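Local coordinates for sensor protein pfeS (Pseudomonas aeruginosa, PDB 3KYZ) that is a sensor histidine kinase of the PfeR/PfeS two-component system that may activate PfeR by phosphorylation, represented here by its sensor domain, predicted to be periplasmic, at residues H21-Y26 with I116-R121; K47-K52 with G112-Q117; D54-L59 with T70-E75. All coordinates share one frame; numbering follows the deposited sequence. Where two conformers were deposited one is given.

Interactions 1 and 2 bring two separate parts of helix 17-53 onto strand 113-117, share I116 and Q117, and have centres about 9 Å apart. They are joined directly by Y26, whose CZ lies 3.5 Å from L49 CD1. Interaction 3 lies about 8 Å from interaction 2 and about 15 Å from interaction 1, centre to centre, and involves the adjacent strand 57-60. T55 connects the three: its OG1 is 2.7 Å from Q117 O, and its O is 2.8 Å from S50 OG. The kinase core lies outside this fragment, and the ligand near the contacts is a formic acid, about 4 Å from the L49 side chain and probably from the crystallisation liquor.

Interaction 1 of 3, residues H21-Y26 with I116-R121; sequences HYLADY and IQLPER
L23 and L118 are brought together by different first torsions. In L23, CG stands anti to the carbonyl carbon (chi1 -64°), and in L118 it stands anti to the backbone N (chi1 -169°). The second torsion of L118, 70°, then swings one methyl back toward the helix, although the CB of this residue does not itself point there. The outcome is a single methyl-to-methyl contact, L23 CD1 to L118 CD1 at 4.0 Å, with the two side chains crossing at about a right angle. The other branch of L23 faces the strand end more loosely, CD2 lying 4.6 Å from I116 CD1. Both leucines are buried, and L23 contributes more surface to the contact than any other residue of the pair of segments.

At the outer border Y22 meets R121. The closest atoms are Y22 CE2 and R121 NH2, 4.2 Å apart. The nitrogen approaches the ring obliquely, while CE2 lies near the guanidinium plane, at its edge. The charge of R121 is met by E53, whose OE1 forms a salt bridge with NH2. The second carboxylate oxygen of E53 is hydrogen-bonded to Y26 OH, so one glutamate holds polar ends from both segments.

Around this pair, L23 also packs on I103 of strand 100-104 and on L86, while L118 packs on V101 and L123. The beginning of helix 17-53 thus lies over the exit of strand 113-117 and beside strand 100-104.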
ATOM      1  N   HIS A  21      11.954  -6.666  17.208  1.00 15.42           N
ATOM      2  CA  HIS A  21      11.676  -5.945  18.445  0.50 16.23           C
ATOM      3  C   HIS A  21      12.190  -4.508  18.370  1.00 15.66           C
ATOM      4  O   HIS A  21      11.516  -3.570  18.788  1.00 17.42           O
ATOM      5  CB  HIS A  21      12.305  -6.677  19.631  0.50 17.51           C
ATOM      6  CG  HIS A  21      12.000  -6.058  20.958  0.50 21.02           C
ATOM      7  ND1 HIS A  21      12.786  -5.076  21.520  0.50 22.75           N
ATOM      8  CD2 HIS A  21      10.996  -6.285  21.839  0.50 22.99           C
ATOM      9  CE1 HIS A  21      12.280  -4.724  22.688  0.50 23.14           C
ATOM     10  NE2 HIS A  21      11.193  -5.442  22.905  0.50 24.49           N
ATOM     11  N   TYR A  22      13.396  -4.346  17.831  1.00 14.33           N
ATOM     12  CA  TYR A  22      14.021  -3.034  17.686  1.00 14.04           C
ATOM     13  C   TYR A  22      13.182  -2.092  16.824  1.00 14.89           C
ATOM     14  O   TYR A  22      12.919  -0.943  17.196  1.00 15.28           O
ATOM     15  CB  TYR A  22      15.393  -3.203  17.054  1.00 16.33           C
ATOM     16  CG  TYR A  22      16.271  -1.977  17.053  1.00 17.81           C
ATOM     17  CD1 TYR A  22      16.781  -1.477  18.242  1.00 19.02           C
ATOM     18  CD2 TYR A  22      16.638  -1.353  15.865  1.00 22.00           C
ATOM     19  CE1 TYR A  22      17.609  -0.385  18.263  1.00 19.97           C
ATOM     20  CE2 TYR A  22      17.477  -0.239  15.878  1.00 20.25           C
ATOM     21  CZ  TYR A  22      17.957   0.234  17.091  1.00 19.78           C
ATOM     22  OH  TYR A  22      18.799   1.325  17.148  1.00 22.27           O
ATOM     23  N   LEU A  23      12.769  -2.578  15.659  1.00 14.70           N
ATOM     24  CA  LEU A  23      11.985  -1.748  14.758  1.00 14.64           C
ATOM     25  C   LEU A  23      10.598  -1.492  15.338  1.00 14.31           C
ATOM     26  O   LEU A  23      10.056  -0.394  15.204  1.00 15.26           O
ATOM     27  CB  LEU A  23      11.905  -2.374  13.363  1.00 15.37           C
ATOM     28  CG  LEU A  23      13.251  -2.481  12.632  1.00 14.91           C
ATOM     29  CD1 LEU A  23      13.090  -3.157  11.272  1.00 17.53           C
ATOM     30  CD2 LEU A  23      13.922  -1.111  12.490  1.00 16.83           C
ATOM     31  N   ALA A  24      10.031  -2.493  16.004  1.00 14.03           N
ATOM     32  CA  ALA A  24       8.741  -2.304  16.654  1.00 15.13           C
ATOM     33  C   ALA A  24       8.828  -1.207  17.712  1.00 15.09           C
ATOM     34  O   ALA A  24       7.885  -0.444  17.906  1.00 14.85           O
ATOM     35  CB  ALA A  24       8.238  -3.600  17.263  1.00 17.27           C
ATOM     36  N   ASP A  25       9.962  -1.116  18.395  1.00 13.96           N
ATOM     37  CA  ASP A  25      10.115  -0.076  19.402  1.00 15.22           C
ATOM     38  C   ASP A  25      10.062   1.312  18.759  1.00 13.67           C
ATOM     39  O   ASP A  25       9.534   2.252  19.350  1.00 14.07           O
ATOM     40  CB  ASP A  25      11.407  -0.257  20.206  1.00 15.85           C
ATOM     41  CG  ASP A  25      11.624   0.869  21.189  1.00 20.85           C
ATOM     42  OD1 ASP A  25      11.050   0.813  22.293  1.00 25.64           O
ATOM     43  OD2 ASP A  25      12.346   1.824  20.843  1.00 24.05           O
ATOM     44  N   TYR A  26      10.601   1.443  17.548  1.00 13.05           N
ATOM     45  CA  TYR A  26      10.502   2.710  16.831  1.00 11.65           C
ATOM     46  C   TYR A  26       9.042   3.091  16.572  1.00 12.46           C
ATOM     47  O   TYR A  26       8.689   4.273  16.628  1.00 13.35           O
ATOM     48  CB  TYR A  26      11.249   2.669  15.499  1.00 11.74           C
ATOM     49  CG  TYR A  26      12.757   2.827  15.578  1.00 13.66           C
ATOM     50  CD1 TYR A  26      13.352   3.725  16.471  1.00 15.64           C
ATOM     51  CD2 TYR A  26      13.583   2.113  14.720  1.00 14.29           C
ATOM     52  CE1 TYR A  26      14.730   3.885  16.509  1.00 15.87           C
ATOM     53  CE2 TYR A  26      14.961   2.258  14.756  1.00 15.03           C
ATOM     54  CZ  TYR A  26      15.530   3.146  15.649  1.00 17.53           C
ATOM     55  OH  TYR A  26      16.896   3.302  15.669  1.00 18.67           O
ATOM     56  N   ILE A 116       9.091   2.367   7.460  1.00 11.56           N
ATOM     57  CA  ILE A 116      10.529   2.575   7.372  1.00 11.52           C
ATOM     58  C   ILE A 116      11.086   1.703   6.260  1.00 11.98           C
ATOM     59  O   ILE A 116      10.799   0.510   6.209  1.00 14.02           O
ATOM     60  CB  ILE A 116      11.235   2.303   8.734  1.00 11.93           C
ATOM     61  CG1 ILE A 116      12.740   2.577   8.645  1.00 13.79           C
ATOM     62  CG2 ILE A 116      10.967   0.883   9.243  1.00 14.81           C
ATOM     63  CD1 ILE A 116      13.386   2.726  10.021  1.00 16.16           C
ATOM     64  N   GLN A 117      11.850   2.292   5.348  1.00 12.22           N
ATOM     65  CA  GLN A 117      12.537   1.462   4.367  1.00 12.67           C
ATOM     66  C   GLN A 117      13.635   0.715   5.119  1.00 12.58           C
ATOM     67  O   GLN A 117      14.408   1.315   5.864  1.00 13.47           O
ATOM     68  CB  GLN A 117      13.133   2.272   3.217  1.00 13.12           C
ATOM     69  CG  GLN A 117      13.652   1.364   2.101  1.00 15.54           C
ATOM     70  CD  GLN A 117      13.930   2.090   0.800  1.00 15.23           C
ATOM     71  OE1 GLN A 117      14.213   3.285   0.790  1.00 17.05           O
ATOM     72  NE2 GLN A 117      13.843   1.361  -0.315  1.00 17.20           N
ATOM     73  N   LEU A 118      13.682  -0.599   4.955  1.00 12.37           N
ATOM     74  CA  LEU A 118      14.589  -1.421   5.754  1.00 14.10           C
ATOM     75  C   LEU A 118      16.029  -0.940   5.619  1.00 14.77           C
ATOM     76  O   LEU A 118      16.534  -0.832   4.510  1.00 15.10           O
ATOM     77  CB  LEU A 118      14.506  -2.885   5.314  1.00 15.87           C
ATOM     78  CG  LEU A 118      15.201  -3.862   6.260  1.00 16.72           C
ATOM     79  CD1 LEU A 118      14.422  -3.977   7.566  1.00 15.78           C
ATOM     80  CD2 LEU A 118      15.347  -5.217   5.602  1.00 20.57           C
ATOM     81  N   PRO A 119      16.697  -0.644   6.746  1.00 16.26           N
ATOM     82  CA  PRO A 119      18.128  -0.322   6.654  1.00 17.70           C
ATOM     83  C   PRO A 119      18.915  -1.481   6.048  1.00 19.86           C
ATOM     84  O   PRO A 119      18.658  -2.640   6.373  1.00 20.89           O
ATOM     85  CB  PRO A 119      18.535  -0.117   8.117  1.00 19.33           C
ATOM     86  CG  PRO A 119      17.284   0.340   8.785  1.00 19.08           C
ATOM     87  CD  PRO A 119      16.174  -0.448   8.111  1.00 17.69           C
ATOM     88  N   GLU A 120      19.871  -1.168   5.183  1.00 20.53           N
ATOM     89  CA  GLU A 120      20.593  -2.196   4.442  1.00 24.39           C
ATOM     90  C   GLU A 120      21.250  -3.249   5.340  1.00 25.43           C
ATOM     91  O   GLU A 120      21.321  -4.428   4.984  1.00 26.14           O
ATOM     92  CB  GLU A 120      21.638  -1.553   3.530  1.00 29.11           C
ATOM     93  CG  GLU A 120      22.356  -2.533   2.622  1.00 37.86           C
ATOM     94  CD  GLU A 120      23.476  -1.878   1.839  1.00 45.92           C
ATOM     95  OE1 GLU A 120      23.910  -0.776   2.238  1.00 50.22           O
ATOM     96  OE2 GLU A 120      23.925  -2.464   0.830  1.00 50.81           O
ATOM     97  N   ARG A 121      21.724  -2.828   6.507  1.00 23.69           N
ATOM     98  CA  ARG A 121      22.442  -3.746   7.388  1.00 24.90           C
ATOM     99  C   ARG A 121      21.543  -4.840   7.960  1.00 25.96           C
ATOM    100  O   ARG A 121      22.041  -5.851   8.465  1.00 27.55           O
ATOM    101  CB  ARG A 121      23.125  -2.986   8.530  1.00 26.07           C
ATOM    102  CG  ARG A 121      22.170  -2.577   9.627  1.00 29.17           C
ATOM    103  CD  ARG A 121      22.870  -1.854  10.765  1.00 29.59           C
ATOM    104  NE  ARG A 121      21.894  -1.473  11.776  1.00 29.23           N
ATOM    105  CZ  ARG A 121      21.061  -0.446  11.655  1.00 29.17           C
ATOM    106  NH1 ARG A 121      21.102   0.319  10.574  1.00 28.61           N
ATOM    107  NH2 ARG A 121      20.199  -0.174  12.624  1.00 32.63           N
TER

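Interaction 2 of 3, residues K47-K52 with G112-Q117; sequences KELSAK and GRLVIQ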
ATOM      1  N   LYS A  47      11.987  13.033  10.860  1.00 13.39           N
ATOM      2  CA  LYS A  47      13.294  13.576  10.498  1.00 14.67           C
ATOM      3  C   LYS A  47      14.419  12.929  11.314  1.00 13.86           C
ATOM      4  O   LYS A  47      15.465  12.566  10.772  1.00 15.04           O
ATOM      5  CB  LYS A  47      13.303  15.090  10.698  1.00 17.11           C
ATOM      6  CG  LYS A  47      12.477  15.873   9.681  1.00 21.28           C
ATOM      7  CD  LYS A  47      12.544  17.358  10.003  1.00 30.26           C
ATOM      8  CE  LYS A  47      11.627  18.183   9.123  1.00 36.25           C
ATOM      9  NZ  LYS A  47      11.444  19.545   9.708  1.00 39.07           N
ATOM     10  N   GLU A  48      14.205  12.799  12.618  1.00 13.89           N
ATOM     11  CA  GLU A  48      15.219  12.235  13.507  1.00 15.08           C
ATOM     12  C   GLU A  48      15.509  10.774  13.170  1.00 13.97           C
ATOM     13  O   GLU A  48      16.673  10.355  13.114  1.00 14.60           O
ATOM     14  CB  GLU A  48      14.784  12.354  14.975  1.00 16.54           C
ATOM     15  CG  GLU A  48      14.747  13.782  15.512  1.00 22.24           C
ATOM     16  CD  GLU A  48      14.109  13.869  16.891  1.00 29.33           C
ATOM     17  OE1 GLU A  48      13.585  12.842  17.372  1.00 32.50           O
ATOM     18  OE2 GLU A  48      14.127  14.962  17.498  1.00 33.30           O
ATOM     19  N   LEU A  49      14.456   9.993  12.948  1.00 13.07           N
ATOM     20  CA  LEU A  49      14.646   8.575  12.670  1.00 12.33           C
ATOM     21  C   LEU A  49      15.292   8.374  11.305  1.00 12.51           C
ATOM     22  O   LEU A  49      16.162   7.520  11.138  1.00 13.66           O
ATOM     23  CB  LEU A  49      13.327   7.808  12.756  1.00 13.69           C
ATOM     24  CG  LEU A  49      13.444   6.295  12.554  1.00 13.22           C
ATOM     25  CD1 LEU A  49      14.434   5.697  13.555  1.00 14.68           C
ATOM     26  CD2 LEU A  49      12.076   5.622  12.676  1.00 14.22           C
ATOM     27  N   SER A  50      14.856   9.160  10.328  1.00 12.77           N
ATOM     28  CA  SER A  50      15.433   9.095   8.998  1.00 13.96           C
ATOM     29  C   SER A  50      16.936   9.369   9.033  1.00 14.42           C
ATOM     30  O   SER A  50      17.722   8.686   8.376  1.00 15.77           O
ATOM     31  CB  SER A  50      14.739  10.087   8.067  1.00 14.81           C
ATOM     32  OG  SER A  50      15.280   9.979   6.773  1.00 18.61           O
ATOM     33  N   ALA A  51      17.333  10.375   9.799  1.00 14.62           N
ATOM     34  CA  ALA A  51      18.748  10.719   9.903  1.00 15.57           C
ATOM     35  C   ALA A  51      19.522   9.633  10.643  1.00 16.35           C
ATOM     36  O   ALA A  51      20.626   9.255  10.248  1.00 18.18           O
ATOM     37  CB  ALA A  51      18.920  12.057  10.599  1.00 17.01           C
ATOM     38  N   LYS A  52      18.942   9.138  11.728  1.00 14.99           N
ATOM     39  CA  LYS A  52      19.618   8.130  12.535  1.00 15.26           C
ATOM     40  C   LYS A  52      19.893   6.857  11.738  1.00 16.35           C
ATOM     41  O   LYS A  52      20.998   6.323  11.775  1.00 18.74           O
ATOM     42  CB  LYS A  52      18.798   7.781  13.775  1.00 16.26           C
ATOM     43  CG  LYS A  52      19.481   6.760  14.665  1.00 18.25           C
ATOM     44  CD  LYS A  52      18.607   6.334  15.835  1.00 18.27           C
ATOM     45  CE  LYS A  52      19.321   5.295  16.682  1.00 18.15           C
ATOM     46  NZ  LYS A  52      18.418   4.792  17.730  1.00 19.33           N
ATOM     47  N   GLY A 112      -2.678   5.068  13.060  1.00 11.47           N
ATOM     48  CA  GLY A 112      -1.598   5.196  12.110  1.00 12.57           C
ATOM     49  C   GLY A 112      -0.534   4.134  12.215  1.00 11.02           C
ATOM     50  O   GLY A 112      -0.680   3.143  12.933  1.00 11.63           O
ATOM     51  N   ARG A 113       0.541   4.340  11.465  1.00 11.18           N
ATOM     52  CA  ARG A 113       1.626   3.381  11.428  1.00 10.65           C
ATOM     53  C   ARG A 113       2.936   4.085  11.131  1.00 10.45           C
ATOM     54  O   ARG A 113       2.957   5.200  10.591  1.00 11.81           O
ATOM     55  CB  ARG A 113       1.363   2.330  10.350  1.00 11.28           C
ATOM     56  CG  ARG A 113       1.472   2.871   8.929  1.00 11.70           C
ATOM     57  CD  ARG A 113       1.086   1.811   7.901  1.00 11.89           C
ATOM     58  NE  ARG A 113      -0.365   1.642   7.827  1.00 12.86           N
ATOM     59  CZ  ARG A 113      -0.982   0.598   7.275  1.00 12.76           C
ATOM     60  NH1 ARG A 113      -0.280  -0.407   6.761  1.00 14.06           N
ATOM     61  NH2 ARG A 113      -2.309   0.557   7.238  1.00 14.96           N
ATOM     62  N   LEU A 114       4.022   3.426  11.503  1.00 10.63           N
ATOM     63  CA  LEU A 114       5.357   3.811  11.079  1.00 10.79           C
ATOM     64  C   LEU A 114       5.695   3.023   9.820  1.00 10.77           C
ATOM     65  O   LEU A 114       5.467   1.810   9.756  1.00 13.10           O
ATOM     66  CB  LEU A 114       6.373   3.485  12.179  1.00 11.28           C
ATOM     67  CG  LEU A 114       7.851   3.649  11.803  1.00 13.59           C
ATOM     68  CD1 LEU A 114       8.168   5.098  11.502  1.00 14.82           C
ATOM     69  CD2 LEU A 114       8.753   3.134  12.921  1.00 14.79           C
ATOM     70  N   VAL A 115       6.206   3.717   8.806  1.00 10.26           N
ATOM     71  CA  VAL A 115       6.769   3.057   7.637  1.00 10.27           C
ATOM     72  C   VAL A 115       8.259   3.392   7.588  1.00 10.73           C
ATOM     73  O   VAL A 115       8.653   4.557   7.692  1.00 12.17           O
ATOM     74  CB  VAL A 115       6.082   3.501   6.331  1.00 10.77           C
ATOM     75  CG1 VAL A 115       6.746   2.826   5.122  1.00 12.62           C
ATOM     76  CG2 VAL A 115       4.599   3.166   6.382  1.00 11.60           C
ATOM     77  N   ILE A 116       9.091   2.367   7.460  1.00 11.56           N
ATOM     78  CA  ILE A 116      10.529   2.575   7.372  1.00 11.52           C
ATOM     79  C   ILE A 116      11.086   1.703   6.260  1.00 11.98           C
ATOM     80  O   ILE A 116      10.799   0.510   6.209  1.00 14.02           O
ATOM     81  CB  ILE A 116      11.235   2.303   8.734  1.00 11.93           C
ATOM     82  CG1 ILE A 116      12.740   2.577   8.645  1.00 13.79           C
ATOM     83  CG2 ILE A 116      10.967   0.883   9.243  1.00 14.81           C
ATOM     84  CD1 ILE A 116      13.386   2.726  10.021  1.00 16.16           C
ATOM     85  N   GLN A 117      11.850   2.292   5.348  1.00 12.22           N
ATOM     86  CA  GLN A 117      12.537   1.462   4.367  1.00 12.67           C
ATOM     87  C   GLN A 117      13.635   0.715   5.119  1.00 12.58           C
ATOM     88  O   GLN A 117      14.408   1.315   5.864  1.00 13.47           O
ATOM     89  CB  GLN A 117      13.133   2.272   3.217  1.00 13.12           C
ATOM     90  CG  GLN A 117      13.652   1.364   2.101  1.00 15.54           C
ATOM     91  CD  GLN A 117      13.930   2.090   0.800  1.00 15.23           C
ATOM     92  OE1 GLN A 117      14.213   3.285   0.790  1.00 17.05           O
ATOM     93  NE2 GLN A 117      13.843   1.361  -0.315  1.00 17.20           N
TER
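Packing of a helix on one face of an antiparallel sheet is the fold element here: the last part of helix 17-53 places L49 over strand 113-117, the central strand of three, in a sensor domain assigned to the Cache clan. L49 meets two residues of that strand, L114 and I116, spaced two apart as expected for positions on the same face. The contact converges on one methyl. L49 CD2 lies 4.1 Å from L114 CD1 and 4.1 Å from I116 CD1, and the second methyl of L114 is almost as near, L114 CD2 to L49 CD2 measuring 4.2 Å.

The two strand residues approach this methyl differently. L114 and L49 reach toward each other tip to tip, whereas I116 crosses L49 at about a right angle and offers the end of its longer branch. L49 extends from the helix with CG anti to the backbone N (chi1 -177°), and with chi2 at 56°, CD2 is turned to the strand and CD1 toward Y26 from the earlier part of the same helix. L114 packs on Y26 and A27 too, so residues from the first half of helix 17-53 as well as L49 from its last turns cover it, which requires the helical region to double back on itself, and V57 of strand 57-60 touches both leucines.

Backbone hydrogen bonds pair L114 with I103 and I116 with V101, fixing the strand beneath the methyl groups. All three touching residues are buried, and their side chains hold only carbon. The contact therefore probably rests on dispersion and on the burial of apolar surface, since only carbon atoms meet and no directed bond is available to these side chains.

Interaction 3 of 3, residues D54-L59 with T70-E75; sequences DTWVAL and TPLSAE
L72 touches both W56 and A58 through one methyl, just ahead of a capped helix. Its CD2 lies 4.3 Å from A58 CB and 4.5 Å from W56 CZ2, approaching the indole obliquely. The first torsion of L72, -62°, puts CG anti to the carbonyl carbon, and the side chain projects toward the strand from the loop before helix 74-77.

The next shell fixes both partners. S73, directly after L72, is the N-cap of helix 74-77. Its OG caps a backbone N in the first turn while its own N is hydrogen-bonded to E76 OE1, a reciprocal pattern consistent with a capping box. The other oxygen, E76 OE2, accepts from W56 NE1, so a single carboxylate ties the helix start to the indole. H79 adds an edge-to-face ring contact with W56, and V115 of the neighbouring strand packs on it too. A58 is held by its backbone pairing with V115.

Farther out, A74 packs on P62 of the second subunit. Within segment 54-59, A58 N, early in strand 57-60, sits 4.3 Å above the plane of the W56 ring, offset toward the rim.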
ATOM      1  N   ASP A  54      19.559   6.497   8.427  1.00 15.52           N
ATOM      2  CA  ASP A  54      19.956   6.798   7.055  1.00 16.16           C
ATOM      3  C   ASP A  54      19.028   6.096   6.069  1.00 15.62           C
ATOM      4  O   ASP A  54      19.475   5.382   5.169  1.00 16.59           O
ATOM      5  CB  ASP A  54      21.415   6.384   6.815  1.00 18.64           C
ATOM      6  CG  ASP A  54      21.956   6.894   5.492  1.00 22.91           C
ATOM      7  OD1 ASP A  54      21.421   7.900   4.976  1.00 23.61           O
ATOM      8  OD2 ASP A  54      22.922   6.290   4.970  1.00 25.91           O
ATOM      9  N   THR A  55      17.728   6.304   6.245  1.00 14.04           N
ATOM     10  CA  THR A  55      16.747   5.613   5.429  1.00 14.86           C
ATOM     11  C   THR A  55      15.444   6.396   5.390  1.00 14.00           C
ATOM     12  O   THR A  55      15.194   7.255   6.251  1.00 14.36           O
ATOM     13  CB  THR A  55      16.489   4.189   5.967  1.00 14.01           C
ATOM     14  OG1 THR A  55      15.811   3.417   4.968  1.00 15.14           O
ATOM     15  CG2 THR A  55      15.655   4.220   7.245  1.00 14.29           C
ATOM     16  N   TRP A  56      14.618   6.114   4.389  1.00 12.59           N
ATOM     17  CA  TRP A  56      13.334   6.791   4.274  1.00 11.31           C
ATOM     18  C   TRP A  56      12.373   6.354   5.385  1.00 12.43           C
ATOM     19  O   TRP A  56      12.268   5.171   5.702  1.00 13.34           O
ATOM     20  CB  TRP A  56      12.708   6.543   2.904  1.00 11.74           C
ATOM     21  CG  TRP A  56      11.458   7.349   2.680  1.00 12.34           C
ATOM     22  CD1 TRP A  56      11.385   8.661   2.307  1.00 15.15           C
ATOM     23  CD2 TRP A  56      10.106   6.896   2.816  1.00 12.20           C
ATOM     24  NE1 TRP A  56      10.070   9.051   2.195  1.00 14.42           N
ATOM     25  CE2 TRP A  56       9.266   7.987   2.510  1.00 12.82           C
ATOM     26  CE3 TRP A  56       9.525   5.675   3.170  1.00 15.14           C
ATOM     27  CZ2 TRP A  56       7.877   7.891   2.537  1.00 15.06           C
ATOM     28  CZ3 TRP A  56       8.152   5.581   3.194  1.00 16.88           C
ATOM     29  CH2 TRP A  56       7.339   6.683   2.878  1.00 15.75           C
ATOM     30  N   VAL A  57      11.664   7.325   5.954  1.00 11.66           N
ATOM     31  CA  VAL A  57      10.717   7.074   7.028  1.00 12.05           C
ATOM     32  C   VAL A  57       9.461   7.896   6.776  1.00 12.52           C
ATOM     33  O   VAL A  57       9.547   9.017   6.261  1.00 14.90           O
ATOM     34  CB  VAL A  57      11.313   7.497   8.400  1.00 12.03           C
ATOM     35  CG1 VAL A  57      10.249   7.443   9.492  1.00 14.93           C
ATOM     36  CG2 VAL A  57      12.508   6.626   8.744  1.00 12.63           C
ATOM     37  N   ALA A  58       8.300   7.347   7.126  1.00 11.90           N
ATOM     38  CA  ALA A  58       7.063   8.131   7.138  1.00 11.30           C
ATOM     39  C   ALA A  58       6.174   7.684   8.293  1.00 10.65           C
ATOM     40  O   ALA A  58       6.216   6.520   8.693  1.00 12.58           O
ATOM     41  CB  ALA A  58       6.310   8.005   5.806  1.00 14.20           C
ATOM     42  N   LEU A  59       5.404   8.616   8.847  1.00 11.53           N
ATOM     43  CA  LEU A  59       4.328   8.282   9.768  1.00 10.02           C
ATOM     44  C   LEU A  59       3.058   8.579   9.009  1.00 11.46           C
ATOM     45  O   LEU A  59       2.866   9.699   8.552  1.00 11.52           O
ATOM     46  CB  LEU A  59       4.390   9.147  11.033  1.00 13.22           C
ATOM     47  CG  LEU A  59       5.375   8.673  12.106  1.00 12.99           C
ATOM     48  CD1 LEU A  59       6.804   8.684  11.574  1.00 17.95           C
ATOM     49  CD2 LEU A  59       5.255   9.533  13.351  1.00 15.69           C
ATOM     50  N   THR A  70       4.432  17.895   6.782  1.00 15.66           N
ATOM     51  CA  THR A  70       4.805  17.856   5.373  1.00 15.00           C
ATOM     52  C   THR A  70       4.061  16.711   4.697  1.00 14.24           C
ATOM     53  O   THR A  70       4.203  15.565   5.110  1.00 15.78           O
ATOM     54  CB  THR A  70       6.322  17.637   5.194  1.00 15.38           C
ATOM     55  OG1 THR A  70       7.051  18.698   5.834  1.00 19.35           O
ATOM     56  CG2 THR A  70       6.693  17.589   3.705  1.00 16.30           C
ATOM     57  N   PRO A  71       3.265  17.012   3.661  1.00 15.49           N
ATOM     58  CA  PRO A  71       2.524  15.939   2.990  1.00 14.76           C
ATOM     59  C   PRO A  71       3.444  15.023   2.199  1.00 13.03           C
ATOM     60  O   PRO A  71       4.568  15.400   1.833  1.00 14.81           O
ATOM     61  CB  PRO A  71       1.592  16.675   2.019  1.00 16.85           C
ATOM     62  CG  PRO A  71       2.030  18.077   1.977  1.00 21.55           C
ATOM     63  CD  PRO A  71       3.074  18.329   3.026  1.00 18.21           C
ATOM     64  N   LEU A  72       2.970  13.813   1.932  1.00 13.28           N
ATOM     65  CA  LEU A  72       3.712  12.897   1.080  1.00 13.14           C
ATOM     66  C   LEU A  72       3.594  13.329  -0.368  1.00 12.57           C
ATOM     67  O   LEU A  72       2.520  13.724  -0.820  1.00 14.45           O
ATOM     68  CB  LEU A  72       3.152  11.483   1.209  1.00 13.13           C
ATOM     69  CG  LEU A  72       3.239  10.854   2.598  1.00 14.74           C
ATOM     70  CD1 LEU A  72       2.787   9.408   2.541  1.00 18.51           C
ATOM     71  CD2 LEU A  72       4.669  10.961   3.131  1.00 17.12           C
ATOM     72  N   SER A  73       4.694  13.242  -1.101  1.00 12.29           N
ATOM     73  CA  SER A  73       4.643  13.376  -2.551  1.00 12.75           C
ATOM     74  C   SER A  73       4.004  12.119  -3.139  1.00 13.18           C
ATOM     75  O   SER A  73       3.876  11.095  -2.456  1.00 13.55           O
ATOM     76  CB  SER A  73       6.049  13.546  -3.117  1.00 13.39           C
ATOM     77  OG  SER A  73       6.796  12.350  -2.970  1.00 13.65           O
ATOM     78  N   ALA A  74       3.593  12.192  -4.399  1.00 12.41           N
ATOM     79  CA  ALA A  74       3.065  11.009  -5.075  1.00 12.65           C
ATOM     80  C   ALA A  74       4.111   9.896  -5.089  1.00 13.09           C
ATOM     81  O   ALA A  74       3.784   8.720  -4.924  1.00 13.47           O
ATOM     82  CB  ALA A  74       2.609  11.344  -6.480  1.00 13.62           C
ATOM     83  N   GLU A  75       5.372  10.270  -5.288  1.00 12.99           N
ATOM     84  CA  GLU A  75       6.460   9.298  -5.260  0.50 11.36           C
ATOM     85  C   GLU A  75       6.512   8.571  -3.914  1.00 12.23           C
ATOM     86  O   GLU A  75       6.697   7.354  -3.860  1.00 13.31           O
ATOM     87  CB  GLU A  75       7.800   9.977  -5.563  0.50 12.64           C
ATOM     88  CG  GLU A  75       8.950   9.007  -5.811  0.50 13.29           C
ATOM     89  CD  GLU A  75       9.687   8.601  -4.540  0.50 14.51           C
ATOM     90  OE1 GLU A  75       9.609   9.329  -3.528  0.50 16.09           O
ATOM     91  OE2 GLU A  75      10.367   7.555  -4.564  0.50 17.37           O
TER